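NIF3-related protein (Bacillus cereus, PDB 2GX8) is of unknown function but belongs to the NIF3 family, binds a pair of zinc ions and contains a domain that is thought to be regulatory. Local coordinates at residues C[321-324]-C[325-328]; C[282-285]-C[286-289]; C[167-170]-C[171-174]; C[341-344]-C[345-348]. All coordinates share one frame; numbering follows the deposited sequence.

Interaction 1 (C[321-324]-C[325-328])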
loop_
_atom_site.group_PDB
_atom_site.type_symbol
_atom_site.label_atom_id
_atom_site.label_comp_id
_atom_site.label_asym_id
_atom_site.label_seq_id
_atom_site.Cartn_x
_atom_site.Cartn_y
_atom_site.Cartn_z
ATOM N N ILE C 321 -6.967 -26.571 -4.236
ATOM C CA ILE C 321 -6.401 -27.900 -4.232
ATOM C C ILE C 321 -6.083 -28.402 -2.806
ATOM O O ILE C 321 -6.167 -29.604 -2.557
ATOM C CB ILE C 321 -5.174 -28.028 -5.189
ATOM C CG1 ILE C 321 -3.998 -27.213 -4.679
ATOM C CG2 ILE C 321 -5.564 -27.586 -6.612
ATOM C CD1 ILE C 321 -2.677 -27.555 -5.326
ATOM N N ASN C 322 -5.733 -27.506 -1.882
ATOM C CA ASN C 322 -5.387 -27.912 -0.529
ATOM C C ASN C 322 -6.605 -28.317 0.239
ATOM O O ASN C 322 -6.569 -29.280 1.008
ATOM C CB ASN C 322 -4.602 -26.828 0.206
ATOM C CG ASN C 322 -3.153 -26.797 -0.221
ATOM O OD1 ASN C 322 -2.791 -26.064 -1.132
ATOM N ND2 ASN C 322 -2.335 -27.676 0.363
ATOM N N GLN C 323 -7.685 -27.591 -0.010
ATOM C CA GLN C 323 -8.971 -27.869 0.599
ATOM C C GLN C 323 -9.470 -29.216 0.121
ATOM O O GLN C 323 -9.795 -30.082 0.915
ATOM C CB GLN C 323 -9.951 -26.729 0.266
ATOM C CG GLN C 323 -11.254 -26.727 1.062
ATOM C CD GLN C 323 -11.126 -26.581 2.618
ATOM O OE1 GLN C 323 -10.036 -26.418 3.188
ATOM N NE2 GLN C 323 -12.268 -26.656 3.293
ATOM N N ALA C 324 -9.473 -29.403 -1.190
ATOM C CA ALA C 324 -9.883 -30.667 -1.823
ATOM C C ALA C 324 -9.177 -31.889 -1.227
ATOM O O ALA C 324 -9.818 -32.893 -0.973
ATOM C CB ALA C 324 -9.683 -30.601 -3.324
ATOM N N LYS C 325 -7.872 -31.784 -0.975
ATOM C CA LYS C 325 -7.100 -32.869 -0.366
ATOM C C LYS C 325 -7.352 -32.987 1.146
ATOM O O LYS C 325 -7.463 -34.090 1.684
ATOM C CB LYS C 325 -5.608 -32.682 -0.621
ATOM C CG LYS C 325 -4.762 -33.900 -0.223
ATOM C CD LYS C 325 -5.107 -35.076 -1.110
ATOM C CE LYS C 325 -4.563 -36.401 -0.591
ATOM N NZ LYS C 325 -4.904 -37.431 -1.632
ATOM N N PHE C 326 -7.428 -31.852 1.836
ATOM C CA PHE C 326 -7.693 -31.865 3.279
ATOM C C PHE C 326 -9.012 -32.600 3.559
ATOM O O PHE C 326 -9.064 -33.438 4.441
ATOM C CB PHE C 326 -7.712 -30.433 3.844
ATOM C CG PHE C 326 -8.140 -30.353 5.289
ATOM C CD1 PHE C 326 -9.329 -29.693 5.644
ATOM C CD2 PHE C 326 -7.371 -30.953 6.293
ATOM C CE1 PHE C 326 -9.736 -29.606 6.969
ATOM C CE2 PHE C 326 -7.768 -30.887 7.629
ATOM C CZ PHE C 326 -8.954 -30.214 7.973
ATOM N N LYS C 327 -10.059 -32.269 2.791
ATOM C CA LYS C 327 -11.363 -32.931 2.860
ATOM C C LYS C 327 -11.328 -34.387 2.326
ATOM O O LYS C 327 -12.352 -35.075 2.300
ATOM C CB LYS C 327 -12.394 -32.145 2.070
ATOM C CG LYS C 327 -12.652 -30.729 2.539
ATOM C CD LYS C 327 -13.415 -30.712 3.821
ATOM C CE LYS C 327 -14.040 -29.351 4.080
ATOM N NZ LYS C 327 -15.160 -28.983 3.134
ATOM N N GLY C 328 -10.171 -34.845 1.861
ATOM C CA GLY C 328 -10.032 -36.236 1.435
ATOM C C GLY C 328 -10.357 -36.667 0.016
ATOM O O GLY C 328 -10.472 -37.856 -0.232
#

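Interaction 2 (C[282-285]-C[286-289])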
loop_
_atom_site.group_PDB
_atom_site.type_symbol
_atom_site.label_atom_id
_atom_site.label_comp_id
_atom_site.label_asym_id
_atom_site.label_seq_id
_atom_site.Cartn_x
_atom_site.Cartn_y
_atom_site.Cartn_z
ATOM N N GLY C 282 -8.568 -42.964 -14.968
ATOM C CA GLY C 282 -8.790 -43.070 -16.418
ATOM C C GLY C 282 -10.249 -43.192 -16.827
ATOM O O GLY C 282 -10.678 -42.517 -17.765
ATOM N N GLN C 283 -11.007 -44.053 -16.140
ATOM C CA GLN C 283 -12.449 -44.175 -16.414
ATOM C C GLN C 283 -13.302 -43.109 -15.749
ATOM O O GLN C 283 -14.409 -42.826 -16.208
ATOM C CB GLN C 283 -12.995 -45.539 -16.063
ATOM C CG GLN C 283 -12.469 -46.072 -14.800
ATOM C CD GLN C 283 -12.880 -47.507 -14.603
ATOM O OE1 GLN C 283 -14.054 -47.801 -14.340
ATOM N NE2 GLN C 283 -11.914 -48.414 -14.718
ATOM N N PHE C 284 -12.816 -42.541 -14.653
ATOM C CA PHE C 284 -13.529 -41.440 -14.080
ATOM C C PHE C 284 -13.470 -40.281 -15.061
ATOM O O PHE C 284 -14.480 -39.653 -15.334
ATOM C CB PHE C 284 -12.996 -41.031 -12.724
ATOM C CG PHE C 284 -13.624 -39.769 -12.218
ATOM C CD1 PHE C 284 -14.971 -39.750 -11.867
ATOM C CD2 PHE C 284 -12.878 -38.598 -12.118
ATOM C CE1 PHE C 284 -15.564 -38.585 -11.419
ATOM C CE2 PHE C 284 -13.456 -37.411 -11.662
ATOM C CZ PHE C 284 -14.798 -37.396 -11.316
ATOM N N ALA C 285 -12.275 -40.004 -15.574
ATOM C CA ALA C 285 -12.046 -38.972 -16.604
ATOM C C ALA C 285 -12.974 -39.096 -17.808
ATOM O O ALA C 285 -13.444 -38.078 -18.295
ATOM C CB ALA C 285 -10.650 -39.026 -17.067
ATOM N N GLU C 286 -13.208 -40.331 -18.289
ATOM C CA GLU C 286 -14.168 -40.611 -19.371
ATOM C C GLU C 286 -15.561 -40.236 -18.921
ATOM O O GLU C 286 -16.307 -39.590 -19.662
ATOM C CB GLU C 286 -14.183 -42.106 -19.781
ATOM C CG GLU C 286 -12.964 -42.520 -20.576
ATOM C CD GLU C 286 -12.762 -41.623 -21.799
ATOM O OE1 GLU C 286 -13.733 -41.549 -22.594
ATOM O OE2 GLU C 286 -11.659 -41.000 -21.951
ATOM N N HIS C 287 -15.904 -40.664 -17.705
ATOM C CA HIS C 287 -17.188 -40.347 -17.106
ATOM C C HIS C 287 -17.361 -38.833 -17.032
ATOM O O HIS C 287 -18.428 -38.340 -17.330
ATOM C CB HIS C 287 -17.318 -40.958 -15.729
ATOM C CG HIS C 287 -18.625 -40.659 -15.065
ATOM N ND1 HIS C 287 -18.742 -39.774 -14.014
ATOM C CD2 HIS C 287 -19.878 -41.118 -15.313
ATOM C CE1 HIS C 287 -20.008 -39.699 -13.642
ATOM N NE2 HIS C 287 -20.720 -40.495 -14.421
ATOM N N VAL C 288 -16.329 -38.089 -16.660
ATOM C CA VAL C 288 -16.445 -36.622 -16.689
ATOM C C VAL C 288 -16.791 -36.093 -18.082
ATOM O O VAL C 288 -17.569 -35.160 -18.201
ATOM C CB VAL C 288 -15.189 -35.947 -16.169
ATOM C CG1 VAL C 288 -15.163 -34.438 -16.509
ATOM C CG2 VAL C 288 -15.108 -36.174 -14.678
ATOM N N LYS C 289 -16.265 -36.728 -19.131
ATOM C CA LYS C 289 -16.494 -36.256 -20.513
ATOM C C LYS C 289 -17.907 -36.470 -21.000
ATOM O O LYS C 289 -18.505 -35.585 -21.593
ATOM C CB LYS C 289 -15.489 -36.875 -21.508
ATOM C CG LYS C 289 -14.035 -36.581 -21.170
ATOM C CD LYS C 289 -13.086 -36.649 -22.356
ATOM C CE LYS C 289 -12.910 -38.039 -22.883
ATOM N NZ LYS C 289 -12.106 -38.032 -24.137
#

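Interaction 3 (C[167-170]-C[171-174])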
loop_
_atom_site.group_PDB
_atom_site.type_symbol
_atom_site.label_atom_id
_atom_site.label_comp_id
_atom_site.label_asym_id
_atom_site.label_seq_id
_atom_site.Cartn_x
_atom_site.Cartn_y
_atom_site.Cartn_z
ATOM N N PHE C 167 -42.421 -9.828 23.187
ATOM C CA PHE C 167 -43.330 -9.923 24.357
ATOM C C PHE C 167 -44.733 -9.612 23.888
ATOM O O PHE C 167 -44.962 -8.552 23.313
ATOM C CB PHE C 167 -42.847 -8.959 25.446
ATOM C CG PHE C 167 -41.419 -9.208 25.847
ATOM C CD1 PHE C 167 -40.375 -8.614 25.153
ATOM C CD2 PHE C 167 -41.120 -10.094 26.859
ATOM C CE1 PHE C 167 -39.034 -8.871 25.499
ATOM C CE2 PHE C 167 -39.807 -10.346 27.199
ATOM C CZ PHE C 167 -38.769 -9.749 26.512
ATOM N N VAL C 168 -45.661 -10.547 24.109
ATOM C CA VAL C 168 -47.012 -10.446 23.555
ATOM C C VAL C 168 -48.060 -10.881 24.574
ATOM O O VAL C 168 -47.836 -11.838 25.308
ATOM C CB VAL C 168 -47.203 -11.423 22.336
ATOM C CG1 VAL C 168 -48.453 -11.071 21.531
ATOM C CG2 VAL C 168 -46.024 -11.417 21.391
ATOM N N PRO C 169 -49.205 -10.182 24.642
ATOM C CA PRO C 169 -50.260 -10.708 25.504
ATOM C C PRO C 169 -50.737 -12.095 25.007
ATOM O O PRO C 169 -50.721 -12.358 23.800
ATOM C CB PRO C 169 -51.377 -9.672 25.335
ATOM C CG PRO C 169 -51.096 -9.022 24.022
ATOM C CD PRO C 169 -49.614 -8.910 24.019
ATOM N N VAL C 170 -51.135 -12.963 25.944
ATOM C CA VAL C 170 -51.611 -14.338 25.655
ATOM C C VAL C 170 -52.743 -14.354 24.635
ATOM O O VAL C 170 -52.915 -15.338 23.900
ATOM C CB VAL C 170 -52.038 -15.124 26.957
ATOM C CG1 VAL C 170 -52.494 -16.530 26.618
ATOM C CG2 VAL C 170 -50.878 -15.204 28.001
ATOM N N THR C 171 -53.509 -13.264 24.573
ATOM C CA THR C 171 -54.583 -13.153 23.587
ATOM C C THR C 171 -54.015 -13.155 22.171
ATOM O O THR C 171 -54.617 -13.700 21.257
ATOM C CB THR C 171 -55.438 -11.883 23.776
ATOM O OG1 THR C 171 -54.600 -10.722 23.762
ATOM C CG2 THR C 171 -56.214 -11.937 25.082
ATOM N N HIS C 172 -52.835 -12.582 21.987
ATOM C CA HIS C 172 -52.294 -12.523 20.645
ATOM C C HIS C 172 -51.070 -13.369 20.388
ATOM O O HIS C 172 -50.529 -13.361 19.285
ATOM C CB HIS C 172 -52.081 -11.072 20.241
ATOM C CG HIS C 172 -53.366 -10.334 20.005
ATOM N ND1 HIS C 172 -53.914 -10.177 18.748
ATOM C CD2 HIS C 172 -54.219 -9.729 20.866
ATOM C CE1 HIS C 172 -55.043 -9.497 18.843
ATOM N NE2 HIS C 172 -55.249 -9.212 20.118
ATOM N N ALA C 173 -50.681 -14.143 21.390
ATOM C CA ALA C 173 -49.486 -14.966 21.312
ATOM C C ALA C 173 -49.463 -15.968 20.151
ATOM O O ALA C 173 -48.488 -16.013 19.398
ATOM C CB ALA C 173 -49.252 -15.669 22.636
ATOM N N GLU C 174 -50.529 -16.752 20.009
ATOM C CA GLU C 174 -50.608 -17.778 18.966
ATOM C C GLU C 174 -50.555 -17.193 17.551
ATOM O O GLU C 174 -49.947 -17.753 16.630
ATOM C CB GLU C 174 -51.873 -18.621 19.173
ATOM C CG GLU C 174 -52.129 -19.701 18.124
ATOM C CD GLU C 174 -51.088 -20.818 18.117
ATOM O OE1 GLU C 174 -50.269 -20.924 19.056
ATOM O OE2 GLU C 174 -51.117 -21.618 17.160
#

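Interaction 4 (C[341-344]-C[345-348])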
loop_
_atom_site.group_PDB
_atom_site.type_symbol
_atom_site.label_atom_id
_atom_site.label_comp_id
_atom_site.label_asym_id
_atom_site.label_seq_id
_atom_site.Cartn_x
_atom_site.Cartn_y
_atom_site.Cartn_z
ATOM N N VAL C 341 0.380 -25.247 -10.258
ATOM C CA VAL C 341 -0.609 -25.749 -9.332
ATOM C C VAL C 341 -0.721 -27.268 -9.509
ATOM O O VAL C 341 -0.826 -27.997 -8.526
ATOM C CB VAL C 341 -1.935 -25.016 -9.488
ATOM C CG1 VAL C 341 -2.937 -25.553 -8.470
ATOM C CG2 VAL C 341 -1.734 -23.497 -9.244
ATOM N N ALA C 342 -0.643 -27.744 -10.755
ATOM C CA ALA C 342 -0.746 -29.180 -11.037
ATOM C C ALA C 342 0.444 -29.912 -10.436
ATOM O O ALA C 342 0.265 -30.996 -9.892
ATOM C CB ALA C 342 -0.913 -29.463 -12.509
ATOM N N HIS C 343 1.647 -29.331 -10.455
ATOM C CA HIS C 343 2.759 -30.026 -9.763
ATOM C C HIS C 343 2.485 -30.049 -8.260
ATOM O O HIS C 343 2.819 -31.013 -7.593
ATOM C CB HIS C 343 4.138 -29.407 -10.046
ATOM C CG HIS C 343 4.806 -29.971 -11.252
ATOM N ND1 HIS C 343 5.337 -31.251 -11.278
ATOM C CD2 HIS C 343 5.004 -29.457 -12.481
ATOM C CE1 HIS C 343 5.839 -31.491 -12.475
ATOM N NE2 HIS C 343 5.671 -30.411 -13.220
ATOM N N ASP C 344 1.879 -28.971 -7.737
ATOM C CA ASP C 344 1.532 -28.891 -6.318
ATOM C C ASP C 344 0.542 -29.983 -5.989
ATOM O O ASP C 344 0.650 -30.610 -4.942
ATOM C CB ASP C 344 0.915 -27.541 -5.940
ATOM C CG ASP C 344 1.935 -26.410 -5.893
ATOM O OD1 ASP C 344 3.144 -26.707 -5.844
ATOM O OD2 ASP C 344 1.519 -25.227 -5.870
ATOM N N ALA C 345 -0.402 -30.234 -6.897
ATOM C CA ALA C 345 -1.413 -31.281 -6.698
ATOM C C ALA C 345 -0.812 -32.694 -6.707
ATOM O O ALA C 345 -1.199 -33.519 -5.885
ATOM C CB ALA C 345 -2.497 -31.162 -7.707
ATOM N N MET C 346 0.121 -32.976 -7.619
ATOM C CA MET C 346 0.785 -34.284 -7.602
ATOM C C MET C 346 1.507 -34.465 -6.269
ATOM O O MET C 346 1.454 -35.544 -5.703
ATOM C CB MET C 346 1.786 -34.458 -8.735
ATOM C CG MET C 346 1.351 -33.892 -10.030
ATOM S SD MET C 346 2.279 -34.489 -11.431
ATOM C CE MET C 346 3.803 -35.067 -10.695
ATOM N N MET C 347 2.166 -33.411 -5.769
ATOM C CA MET C 347 2.840 -33.440 -4.447
ATOM C C MET C 347 1.886 -33.653 -3.270
ATOM O O MET C 347 2.277 -34.215 -2.256
ATOM C CB MET C 347 3.708 -32.178 -4.213
ATOM C CG MET C 347 5.051 -32.257 -4.941
ATOM S SD MET C 347 6.236 -30.963 -4.582
ATOM C CE MET C 347 5.253 -29.581 -5.123
ATOM N N LEU C 348 0.645 -33.176 -3.373
ATOM C CA LEU C 348 -0.337 -33.406 -2.312
ATOM C C LEU C 348 -0.865 -34.845 -2.395
ATOM O O LEU C 348 -1.338 -35.394 -1.407
ATOM C CB LEU C 348 -1.520 -32.452 -2.426
ATOM C CG LEU C 348 -1.309 -30.957 -2.175
ATOM C CD1 LEU C 348 -2.592 -30.197 -2.474
ATOM C CD2 LEU C 348 -0.846 -30.694 -0.734
#

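Interaction 1 (C[321-324]-C[325-328])
Gln323 and Lys327, one helical turn apart, meet through both backbone and side chain. Lys327 N donates to Gln323 O at 2.9 Å, with an almost linear N-H...O angle of 177°. Their side chains then run toward a common acceptor: Gln323 NE2 comes to 3.3 Å from Lys327 CE, and Gln323 NE2 and Lys327 NZ are both hydrogen-bonded to Leu153 O, so that a single carbonyl oxygen gathers two donors. Lys327 reaches it by setting CG beside its own backbone N (chi1 -61°), which carries Lys327 CG over Gln323 O at 3.3 Å. At the other end of the amide, Gln323 OE1 only grazes the Phe326 ring, 4.2 Å from Phe326 CD1, at an oblique approach. Two further backbone bonds use the acceptors before it: Phe326 N to Asn322 O at 2.8 Å and Lys325 N to Ile321 O at 3.2 Å. The ammonium group of Lys325 leaves the helix and donates to Gly349 O, while Lys327 O accepts from Lys309 NZ. Gly328 N turns back to Lys325 O at 2.8 Å. This bond is one of two returned to the last turn, and with the positive phi of Gly328 (88°) they make a Schellman motif, which ends the helix of the beta-alpha-beta unit made by strand 306-313, helix 321-326 and strand 331-335.

Interaction 2 (C[282-285]-C[286-289])
Glu286 begins the second turn by folding back over Gly282: its CG, placed beside the backbone N and followed by a bend at chi2, lies 3.6 Å from Gly282 O. The backbone link between the same residues is weak, Glu286 N to Gly282 O being 3.4 Å. The carboxylate runs on toward Lys289, where Glu286 OE2 and Lys289 NZ form a long salt bridge of 3.7 Å. Next comes His287: His287 N donates to Gln283 O at 3.0 Å. Its imidazole has CE1 of Phe284 at its edge, near the ring plane; that carbon is 4.3 Å from His287 ND1, a nitrogen that the contact buries and for which the model offers no partner. Phe284 and Val288 mark the apolar side of an amphipathic helix, 281-292, laid against a beta-sheet: both pack on Val333 and Val353 of strands 331-335 and 351-354. Within the helix the two make a CH-pi contact. Val288 CG2 stands over one face of the Phe284 ring, 3.9 Å from the centroid and 25° off the normal, displaced toward CZ, which it approaches to 3.6 Å. With Val288 CG1 anti to the backbone N (chi1 166°), CG2 is the branch turned back beside that nitrogen and thus onto the phenylalanine. Last in line, Lys289 N donates to Ala285 O at 3.2 Å, and its NZ also forms a salt bridge with the terminal OXT of Val397 of the second subunit, the residue on which Ala285 packs.

Interaction 3 (C[167-170]-C[171-174])
The junction where strand 150-168 passes into helix 170-182 brings Val168 and Pro169 against Thr171, His172 and Ala173 at the head of the following segment. It is the first beta-to-alpha turn of a beta-alpha-beta-beta-alpha-beta, ferredoxin-like arrangement, completed by strands 194-206 and 221-233, helix 237-247 and strand 255-260. A single backbone bond between the two segments is firmly established: His172 N donates to Pro169 O at 2.8 Å with an N-H...O angle of 144°, arriving from above the carbonyl plane and not on a lone pair. That bond reaches back three residues. Val168 points toward the following segment. Val168 CG1, directed anti to its own nitrogen (chi1 -165°), abuts the backbone, 3.7 Å from His172 C and 3.8 Å from Ala173 N, and also reaches His172 CB at 3.9 Å; the valine further packs on Ile228 and His248. Pro169 CG approaches the imidazole of His172 obliquely; Pro169 CG and His172 CB are 4.4 Å apart, and both residues lie on Pro249. His172 ND1 has a weak hydrogen bond to Glu175 OE1. With its hydroxyl set between the backbone N and the carbonyl carbon (chi1 55°), the Thr171 side chain lies across Pro169, with Thr171 OG1 3.7 Å from Pro169 CB.

Interaction 4 (C[341-344]-C[345-348])
His343 and Met346 supply the sulfur-aromatic contact: their side chains lie side by side and point the same way, with Met346 SD 5.1 Å from the centroid of the His343 ring and 39° off its normal, an oblique approach. The terminal methyl, turned close to eclipsed about its last bond (chi3 -22°), brings Met346 CE to 4.2 Å from His343 ND1. Backbone hydrogen bonds run four residues back throughout: Ala345 N to Val341 O at 2.8 Å, Met346 N to Ala342 O at 3.0 Å, and likewise Met347 to His343 and Leu348 to Asp344. They build helix 339-348, the crossover of the beta-alpha-beta unit between strands 331-335 and 351-354. It has Ile321 of the neighbouring helix on one flank, while Met347 packs on Ile112 of the second subunit. Van der Waals contacts between polar and apolar groups come last. Met346 CG lies 3.1 Å from Ala342 O. The Met347 chain bends at chi3 and crosses Asp344, its CE 3.6 Å from Asp344 OD1, whereas Asp344 OD2 is hydrogen-bonded to a buffer molecule. Leu348 CG rests 3.4 Å from Asp344 O.

Overall arrangement
Interactions 1 and 4 lie on adjacent helices, their centres 12 Å apart, and touch: Ile321 CD1 is 3.6 Å from Asp344 CB, and Asn322 ND2 is 3.5 Å from Leu348 CD2. Bound buffer (EPE), probably from crystallisation, lies close to the side chains of both Asn322 and Asp344. Interaction 2 is centred about 20 Å from each of these and touches neither; like interaction 4 it meets the second subunit. The His343 side chain is about 9 Å from a bound zinc ion, near but not coordinating. Interaction 3 stands apart, centred about 51, 60 and 61 Å from interactions 1, 2 and 4, in the ferredoxin-like part of the elongated chain.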